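Local coordinates for GCN5-related N-acetyltransferase (Sphaerobacter thermophilus, PDB 3TT2), which probably transfers acyl groups, most likely acetyl, as a member of the GCN5-related N-acetyltransferase superfamily, though its acceptor substrate is not established, at residues C33-A36 and E40-A43; A75-R80 and E109-D114; A266-V271 and P296-R301. All blocks are in the same frame, centred on the assembly; numbering follows the deposited sequence.

Contacts 1 and 2 belong to the first of two GNAT-like regions in the chain and contact 3 to the second. Contact 1 ties the end of helix 23-36 to the following loop at the surface; its centre is about 25 Å from that of contact 2 and about 28 Å from that of contact 3. Contact 2 is the buried seat of helix 100-115 on strand 71-80. Contact 3, between helices 263-278 and 297-301, lies about 35 Å from contact 2, centre to centre, across the chain's centre. The Asn79 side chain lies about 4 Å from a sulfate and that of Arg301 about 3 Å from a glycerol, both probably from the crystallisation liquor; neither proves an active site.

Contact 1: C33-A36 and E40-A43; sequences CQEA and EPDA
Gln34, near the C-terminal end of helix 23-36, reaches across to the backbone of Pro41, Asp42 and Ala43. Its CG sits between the backbone N and the carbonyl carbon (chi1 67°) and the chain then runs extended, which carries the amide out from the helix and over the loop. There OE1 accepts a nearly straight hydrogen bond from Ala43 N, 2.7 Å long with an N-H...O angle of 166°; the donor lies in the carbonyl plane of the amide. Asp42 N is about as near to OE1, but its N-H points elsewhere: it bonds to Glu40 O at 2.8 Å, and Pro41 is the centre of the resulting inverse gamma turn. The turn lies in the connection between helices 23-36 and 45-51, a region that in many GNAT enzymes borders the acceptor-substrate side. Ala43 CB flanks the same oxygen, so the amide meets both the N-H and the methyl of this residue. Glu35 follows with a bend at chi2 (58°), bringing one carboxylate oxygen obliquely up to the proline ring, OE1 3.5 Å from Pro41 CD. The carboxylates of Glu35 and Glu40 stay apart, with Glu35 OE1 5.7 Å from Glu40 OE2.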
loop_
_atom_site.group_PDB
_atom_site.type_symbol
_atom_site.label_atom_id
_atom_site.label_comp_id
_atom_site.label_asym_id
_atom_site.label_seq_id
_atom_site.Cartn_x
_atom_site.Cartn_y
_atom_site.Cartn_z
ATOM N N CYS A 33 13.768 11.067 -7.458
ATOM C CA CYS A 33 13.022 11.445 -6.251
ATOM C C CYS A 33 13.326 10.553 -5.044
ATOM O O CYS A 33 13.550 11.056 -3.939
ATOM C CB CYS A 33 11.514 11.441 -6.511
ATOM S SG CYS A 33 10.911 12.878 -7.400
ATOM N N GLN A 34 13.320 9.235 -5.252
ATOM C CA GLN A 34 13.564 8.300 -4.156
ATOM C C GLN A 34 15.019 8.365 -3.727
ATOM O O GLN A 34 15.368 7.973 -2.618
ATOM C CB GLN A 34 13.154 6.868 -4.523
ATOM C CG GLN A 34 13.981 6.213 -5.605
ATOM C CD GLN A 34 13.485 4.816 -5.926
ATOM O OE1 GLN A 34 13.943 4.182 -6.873
ATOM N NE2 GLN A 34 12.542 4.332 -5.133
ATOM N N GLU A 35 15.864 8.893 -4.602
ATOM C CA GLU A 35 17.248 9.104 -4.240
ATOM C C GLU A 35 17.415 10.246 -3.246
ATOM O O GLU A 35 18.175 10.125 -2.287
ATOM C CB GLU A 35 18.122 9.329 -5.470
ATOM C CG GLU A 35 19.543 9.779 -5.137
ATOM C CD GLU A 35 20.310 8.802 -4.242
ATOM O OE1 GLU A 35 19.820 7.678 -3.982
ATOM O OE2 GLU A 35 21.424 9.160 -3.797
ATOM N N ALA A 36 16.705 11.347 -3.466
ATOM C CA ALA A 36 16.809 12.499 -2.569
ATOM C C ALA A 36 16.336 12.174 -1.147
ATOM O O ALA A 36 16.888 12.684 -0.169
ATOM C CB ALA A 36 16.052 13.688 -3.130
ATOM N N GLU A 40 17.591 4.004 -1.993
ATOM C CA GLU A 40 18.286 3.552 -3.179
ATOM C C GLU A 40 17.345 3.690 -4.367
ATOM O O GLU A 40 16.126 3.560 -4.223
ATOM C CB GLU A 40 18.721 2.094 -3.027
ATOM C CG GLU A 40 19.801 1.661 -4.009
ATOM C CD GLU A 40 21.196 1.833 -3.442
ATOM O OE1 GLU A 40 21.432 1.341 -2.315
ATOM O OE2 GLU A 40 22.050 2.463 -4.111
ATOM N N PRO A 41 17.908 3.966 -5.546
ATOM C CA PRO A 41 17.122 3.972 -6.781
ATOM C C PRO A 41 16.717 2.563 -7.215
ATOM O O PRO A 41 17.322 1.975 -8.110
ATOM C CB PRO A 41 18.083 4.596 -7.793
ATOM C CG PRO A 41 18.979 5.452 -6.966
ATOM C CD PRO A 41 19.191 4.667 -5.710
ATOM N N ASP A 42 15.691 2.031 -6.559
ATOM C CA ASP A 42 15.120 0.745 -6.922
ATOM C C ASP A 42 14.367 0.852 -8.245
ATOM O O ASP A 42 14.400 -0.067 -9.057
ATOM C CB ASP A 42 14.154 0.294 -5.825
ATOM C CG ASP A 42 13.681 -1.130 -6.006
ATOM O OD1 ASP A 42 14.070 -1.787 -6.995
ATOM O OD2 ASP A 42 12.904 -1.591 -5.147
ATOM N N ALA A 43 13.725 1.999 -8.464
ATOM C CA ALA A 43 12.700 2.160 -9.497
ATOM C C ALA A 43 13.106 1.713 -10.900
ATOM O O ALA A 43 14.209 2.002 -11.366
ATOM C CB ALA A 43 12.216 3.589 -9.528
#

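Contact 2: A75-R80 and E109-D114; sequences ADVLNR and EEWIQD
Trp111 of helix 100-115 lays its indole against Val77 and Asn79 of strand 71-80. From CB the side chain heads toward the strand, with CG anti to the backbone N (chi1 -171°), and this carries the ring off the helix onto the sheet. On the pyrrole side NE1 donates its hydrogen to Gln59 O, which probably helps fix the rotation of the ring. At the ring fusion, CE2 lies 3.9 Å from Val77 CG2; this methyl stands over one face of the indole, 4.1 Å from the centroid of the five-membered ring, in a CH-pi contact. Further out CZ2 still touches the same methyl, and at the far end of the six-membered ring CH2 comes 3.8 Å from Asn79 CB, with CZ3 at 4.1 Å from that CB. The Asn79 amide plane is turned 59° from the indole, and its OD1 is engaged by Tyr82 N.

In the GNAT fold this helix follows the loop which, with the helix N-terminus, usually binds the pyrophosphate of acetyl-CoA, and its inner face packs on the sheet; Trp107, one turn earlier, also touches Val77. With an alanine here instead of Trp111, a gap would probably open beside Val77 CG2 and Gln59 O would be left without its indole donor. Arg115 makes a cation-pi contact with the same ring, so the indole works in two ways: dispersion and CH-pi attraction hold it to the strand, while its electron-rich surface probably helps to stabilise a nearby positive charge.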
loop_
_atom_site.group_PDB
_atom_site.type_symbol
_atom_site.label_atom_id
_atom_site.label_comp_id
_atom_site.label_asym_id
_atom_site.label_seq_id
_atom_site.Cartn_x
_atom_site.Cartn_y
_atom_site.Cartn_z
ATOM N N ALA A 75 2.139 12.316 -11.424
ATOM C CA ALA A 75 1.259 11.788 -10.386
ATOM C C ALA A 75 0.187 10.839 -10.935
ATOM O O ALA A 75 -0.259 10.970 -12.078
ATOM C CB ALA A 75 0.627 12.917 -9.606
ATOM N N ASP A 76 -0.196 9.864 -10.119
ATOM C CA ASP A 76 -1.340 8.996 -10.419
ATOM C C ASP A 76 -2.278 8.905 -9.198
ATOM O O ASP A 76 -1.861 9.222 -8.091
ATOM C CB ASP A 76 -0.886 7.610 -10.912
ATOM C CG ASP A 76 -0.127 6.792 -9.844
ATOM O OD1 ASP A 76 -0.247 7.062 -8.627
ATOM O OD2 ASP A 76 0.588 5.839 -10.238
ATOM N N VAL A 77 -3.529 8.489 -9.391
ATOM C CA VAL A 77 -4.497 8.489 -8.291
ATOM C C VAL A 77 -5.117 7.132 -8.060
ATOM O O VAL A 77 -5.403 6.404 -9.011
ATOM C CB VAL A 77 -5.667 9.486 -8.515
ATOM C CG1 VAL A 77 -5.185 10.931 -8.508
ATOM C CG2 VAL A 77 -6.401 9.178 -9.802
ATOM N N LEU A 78 -5.317 6.794 -6.792
ATOM C CA LEU A 78 -6.220 5.704 -6.427
ATOM C C LEU A 78 -7.549 6.269 -5.921
ATOM O O LEU A 78 -7.569 7.205 -5.131
ATOM C CB LEU A 78 -5.591 4.798 -5.381
ATOM C CG LEU A 78 -4.658 3.784 -6.025
ATOM C CD1 LEU A 78 -3.817 3.048 -4.989
ATOM C CD2 LEU A 78 -5.502 2.818 -6.819
ATOM N N ASN A 79 -8.658 5.711 -6.400
ATOM C CA ASN A 79 -9.982 6.240 -6.087
ATOM C C ASN A 79 -10.837 5.222 -5.358
ATOM O O ASN A 79 -11.083 4.141 -5.879
ATOM C CB ASN A 79 -10.674 6.673 -7.376
ATOM C CG ASN A 79 -12.168 6.822 -7.216
ATOM O OD1 ASN A 79 -12.643 7.277 -6.184
ATOM N ND2 ASN A 79 -12.922 6.439 -8.242
ATOM N N ARG A 80 -11.287 5.556 -4.152
ATOM C CA ARG A 80 -12.218 4.685 -3.429
ATOM C C ARG A 80 -13.607 5.308 -3.352
ATOM O O ARG A 80 -13.809 6.273 -2.622
ATOM C CB ARG A 80 -11.694 4.428 -2.005
ATOM C CG ARG A 80 -12.661 3.667 -1.095
ATOM C CD ARG A 80 -12.144 3.540 0.345
ATOM N NE ARG A 80 -10.832 2.899 0.412
ATOM C CZ ARG A 80 -10.066 2.858 1.502
ATOM N NH1 ARG A 80 -8.879 2.250 1.461
ATOM N NH2 ARG A 80 -10.481 3.426 2.632
ATOM N N GLU A 109 -6.682 17.396 -6.373
ATOM C CA GLU A 109 -7.855 17.988 -5.741
ATOM C C GLU A 109 -8.938 18.247 -6.776
ATOM O O GLU A 109 -10.103 17.949 -6.555
ATOM C CB GLU A 109 -7.501 19.299 -5.031
ATOM C CG GLU A 109 -6.593 19.133 -3.829
ATOM C CD GLU A 109 -6.492 20.394 -2.995
ATOM O OE1 GLU A 109 -7.009 21.440 -3.434
ATOM O OE2 GLU A 109 -5.908 20.344 -1.894
ATOM N N GLU A 110 -8.546 18.800 -7.914
ATOM C CA GLU A 110 -9.512 19.067 -8.955
ATOM C C GLU A 110 -9.996 17.746 -9.536
ATOM O O GLU A 110 -11.086 17.680 -10.077
ATOM C CB GLU A 110 -8.933 19.982 -10.043
ATOM C CG GLU A 110 -8.114 19.255 -11.102
ATOM C CD GLU A 110 -8.178 19.920 -12.477
ATOM O OE1 GLU A 110 -8.841 20.977 -12.605
ATOM O OE2 GLU A 110 -7.570 19.376 -13.428
ATOM N N TRP A 111 -9.197 16.688 -9.413
ATOM C CA TRP A 111 -9.597 15.398 -9.961
ATOM C C TRP A 111 -10.875 14.927 -9.290
ATOM O O TRP A 111 -11.861 14.635 -9.969
ATOM C CB TRP A 111 -8.504 14.341 -9.797
ATOM C CG TRP A 111 -8.794 13.059 -10.548
ATOM C CD1 TRP A 111 -8.338 12.721 -11.786
ATOM C CD2 TRP A 111 -9.600 11.951 -10.109
ATOM N NE1 TRP A 111 -8.805 11.480 -12.147
ATOM C CE2 TRP A 111 -9.585 10.987 -11.137
ATOM C CE3 TRP A 111 -10.341 11.683 -8.947
ATOM C CZ2 TRP A 111 -10.280 9.783 -11.045
ATOM C CZ3 TRP A 111 -11.035 10.476 -8.857
ATOM C CH2 TRP A 111 -10.996 9.544 -9.898
ATOM N N ILE A 112 -10.857 14.854 -7.960
ATOM C CA ILE A 112 -12.029 14.407 -7.210
ATOM C C ILE A 112 -13.194 15.403 -7.264
ATOM O O ILE A 112 -14.338 15.002 -7.317
ATOM C CB ILE A 112 -11.713 14.059 -5.737
ATOM C CG1 ILE A 112 -12.927 13.383 -5.100
ATOM C CG2 ILE A 112 -11.359 15.300 -4.941
ATOM C CD1 ILE A 112 -13.475 12.227 -5.912
ATOM N N GLN A 113 -12.899 16.693 -7.271
ATOM C CA GLN A 113 -13.933 17.700 -7.341
ATOM C C GLN A 113 -14.781 17.604 -8.612
ATOM O O GLN A 113 -15.998 17.831 -8.586
ATOM C CB GLN A 113 -13.298 19.072 -7.259
ATOM C CG GLN A 113 -12.799 19.409 -5.874
ATOM C CD GLN A 113 -12.093 20.738 -5.852
ATOM O OE1 GLN A 113 -11.458 21.131 -6.838
ATOM N NE2 GLN A 113 -12.222 21.459 -4.741
ATOM N N ASP A 114 -14.136 17.265 -9.718
ATOM C CA ASP A 114 -14.799 17.143 -11.008
ATOM C C ASP A 114 -15.670 15.906 -11.087
ATOM O O ASP A 114 -16.575 15.839 -11.927
ATOM C CB ASP A 114 -13.759 17.050 -12.136
ATOM C CG ASP A 114 -13.046 18.356 -12.382
ATOM O OD1 ASP A 114 -13.415 19.335 -11.719
ATOM O OD2 ASP A 114 -12.135 18.421 -13.238
#

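Contact 3: A266-V271 and P296-R301; sequences ALLQEV and PRLYRR
Leu268 and Tyr299 meet at about a right angle, the leucine branch approaching the phenol ring obliquely. They join helix 263-278 to the short, weakly bonded helix 297-301, the elements that in the GNAT fold correspond to the helix between the two central parallel strands, here 246-254 and 282-290, and the one after the second of them; in this family the pantetheine arm of acetyl-CoA commonly enters between those two strands. The short axes approach to 10.2 Å at 33°, and the apolar contact is made by side chains.

Leu268 points toward the other helix, with CG anti to its carbonyl carbon (chi1 -84°) and the chain extended beyond, so that CD1 leads. This methyl meets Tyr299 CD1 at 4.0 Å and Tyr299 CE1 at 4.1 Å. Although the Tyr299 CB points away from helix 263-278, its ring swings back to this methyl. Within segment 296-301, Leu298 CD2 lies over one face of the Tyr299 ring, offset toward the rim, and Pro296 CG, just before the helix, sits at the ring edge. The surroundings are apolar: Leu268 and Tyr299 both touch Leu285 of strand 282-290 and Met304. Toward the outside, Gln269 NE2 comes only within 4.3 Å of Arg301 O, too far for a bond. The same Leu268 CD1 methyl also lies 4.2 Å from Leu298 CG.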
loop_
_atom_site.group_PDB
_atom_site.type_symbol
_atom_site.label_atom_id
_atom_site.label_comp_id
_atom_site.label_asym_id
_atom_site.label_seq_id
_atom_site.Cartn_x
_atom_site.Cartn_y
_atom_site.Cartn_z
ATOM N N ALA A 266 3.755 -16.607 15.117
ATOM C CA ALA A 266 3.825 -17.925 14.505
ATOM C C ALA A 266 3.432 -17.850 13.049
ATOM O O ALA A 266 4.086 -18.471 12.205
ATOM C CB ALA A 266 2.931 -18.905 15.225
ATOM N N LEU A 267 2.362 -17.113 12.742
ATOM C CA LEU A 267 1.916 -17.012 11.347
ATOM C C LEU A 267 3.024 -16.432 10.472
ATOM O O LEU A 267 3.332 -16.972 9.429
ATOM C CB LEU A 267 0.641 -16.188 11.186
ATOM C CG LEU A 267 -0.630 -17.008 11.374
ATOM C CD1 LEU A 267 -1.857 -16.100 11.403
ATOM C CD2 LEU A 267 -0.769 -18.064 10.312
ATOM N N LEU A 268 3.625 -15.344 10.929
ATOM C CA LEU A 268 4.648 -14.687 10.166
ATOM C C LEU A 268 5.856 -15.600 9.991
ATOM O O LEU A 268 6.332 -15.786 8.877
ATOM C CB LEU A 268 5.045 -13.368 10.827
ATOM C CG LEU A 268 4.161 -12.164 10.502
ATOM C CD1 LEU A 268 4.702 -10.909 11.184
ATOM C CD2 LEU A 268 4.017 -11.943 8.999
ATOM N N GLN A 269 6.340 -16.169 11.088
ATOM C CA GLN A 269 7.494 -17.067 11.043
ATOM C C GLN A 269 7.272 -18.244 10.084
ATOM O O GLN A 269 8.167 -18.600 9.311
ATOM C CB GLN A 269 7.862 -17.556 12.444
ATOM C CG GLN A 269 8.541 -16.498 13.292
ATOM C CD GLN A 269 8.791 -16.937 14.749
ATOM O OE1 GLN A 269 8.054 -17.765 15.315
ATOM N NE2 GLN A 269 9.843 -16.372 15.359
ATOM N N GLU A 270 6.076 -18.825 10.118
ATOM C CA GLU A 270 5.720 -19.885 9.177
ATOM C C GLU A 270 5.711 -19.435 7.698
ATOM O O GLU A 270 6.238 -20.151 6.832
ATOM C CB GLU A 270 4.389 -20.522 9.564
ATOM C CG GLU A 270 4.004 -21.737 8.738
ATOM C CD GLU A 270 4.405 -23.066 9.363
ATOM O OE1 GLU A 270 4.835 -23.960 8.603
ATOM O OE2 GLU A 270 4.284 -23.232 10.597
ATOM N N VAL A 271 5.129 -18.263 7.419
ATOM C CA VAL A 271 5.089 -17.716 6.054
ATOM C C VAL A 271 6.500 -17.467 5.546
ATOM O O VAL A 271 6.811 -17.756 4.400
ATOM C CB VAL A 271 4.284 -16.404 5.955
ATOM C CG1 VAL A 271 4.103 -16.021 4.533
ATOM C CG2 VAL A 271 2.942 -16.607 6.504
ATOM N N PRO A 296 4.196 -2.287 15.911
ATOM C CA PRO A 296 4.022 -3.292 16.953
ATOM C C PRO A 296 5.272 -4.131 17.110
ATOM O O PRO A 296 5.901 -4.487 16.097
ATOM C CB PRO A 296 2.929 -4.166 16.379
ATOM C CG PRO A 296 2.129 -3.247 15.587
ATOM C CD PRO A 296 3.098 -2.333 14.935
ATOM N N ARG A 297 5.609 -4.478 18.353
ATOM C CA ARG A 297 6.785 -5.301 18.606
ATOM C C ARG A 297 6.727 -6.606 17.809
ATOM O O ARG A 297 7.754 -7.225 17.570
ATOM C CB ARG A 297 6.990 -5.556 20.104
ATOM C CG ARG A 297 7.481 -4.326 20.874
ATOM C CD ARG A 297 7.836 -4.689 22.304
ATOM N NE ARG A 297 8.074 -3.506 23.126
ATOM C CZ ARG A 297 9.254 -2.927 23.296
ATOM N NH1 ARG A 297 10.330 -3.417 22.699
ATOM N NH2 ARG A 297 9.360 -1.855 24.065
ATOM N N LEU A 298 5.532 -6.978 17.352
ATOM C CA LEU A 298 5.326 -8.171 16.543
ATOM C C LEU A 298 6.320 -8.317 15.396
ATOM O O LEU A 298 6.873 -9.397 15.169
ATOM C CB LEU A 298 3.932 -8.123 15.931
ATOM C CG LEU A 298 3.662 -9.151 14.833
ATOM C CD1 LEU A 298 3.840 -10.582 15.348
ATOM C CD2 LEU A 298 2.302 -8.977 14.195
ATOM N N TYR A 299 6.552 -7.227 14.672
ATOM C CA TYR A 299 7.255 -7.302 13.383
ATOM C C TYR A 299 8.759 -7.440 13.541
ATOM O O TYR A 299 9.395 -8.247 12.876
ATOM C CB TYR A 299 6.851 -6.126 12.497
ATOM C CG TYR A 299 5.370 -6.176 12.212
ATOM C CD1 TYR A 299 4.880 -6.956 11.172
ATOM C CD2 TYR A 299 4.451 -5.507 13.020
ATOM C CE1 TYR A 299 3.530 -7.041 10.912
ATOM C CE2 TYR A 299 3.083 -5.599 12.779
ATOM C CZ TYR A 299 2.633 -6.369 11.714
ATOM O OH TYR A 299 1.298 -6.485 11.418
ATOM N N ARG A 300 9.322 -6.675 14.463
ATOM C CA ARG A 300 10.726 -6.810 14.778
ATOM C C ARG A 300 11.001 -8.206 15.375
ATOM O O ARG A 300 11.986 -8.871 15.033
ATOM C CB ARG A 300 11.144 -5.668 15.687
ATOM C CG ARG A 300 12.490 -5.825 16.308
ATOM C CD ARG A 300 13.008 -4.497 16.802
ATOM N NE ARG A 300 14.287 -4.658 17.484
ATOM C CZ ARG A 300 14.881 -3.705 18.196
ATOM N NH1 ARG A 300 14.306 -2.513 18.324
ATOM N NH2 ARG A 300 16.050 -3.945 18.781
ATOM N N ARG A 301 10.091 -8.678 16.216
ATOM C CA ARG A 301 10.184 -10.029 16.770
ATOM C C ARG A 301 10.105 -11.111 15.702
ATOM O O ARG A 301 10.584 -12.204 15.925
ATOM C CB ARG A 301 9.114 -10.270 17.845
ATOM C CG ARG A 301 9.446 -9.605 19.163
ATOM C CD ARG A 301 8.442 -9.929 20.237
ATOM N NE ARG A 301 8.763 -9.247 21.485
ATOM C CZ ARG A 301 7.852 -8.723 22.302
ATOM N NH1 ARG A 301 6.556 -8.794 21.992
ATOM N NH2 ARG A 301 8.236 -8.113 23.421
#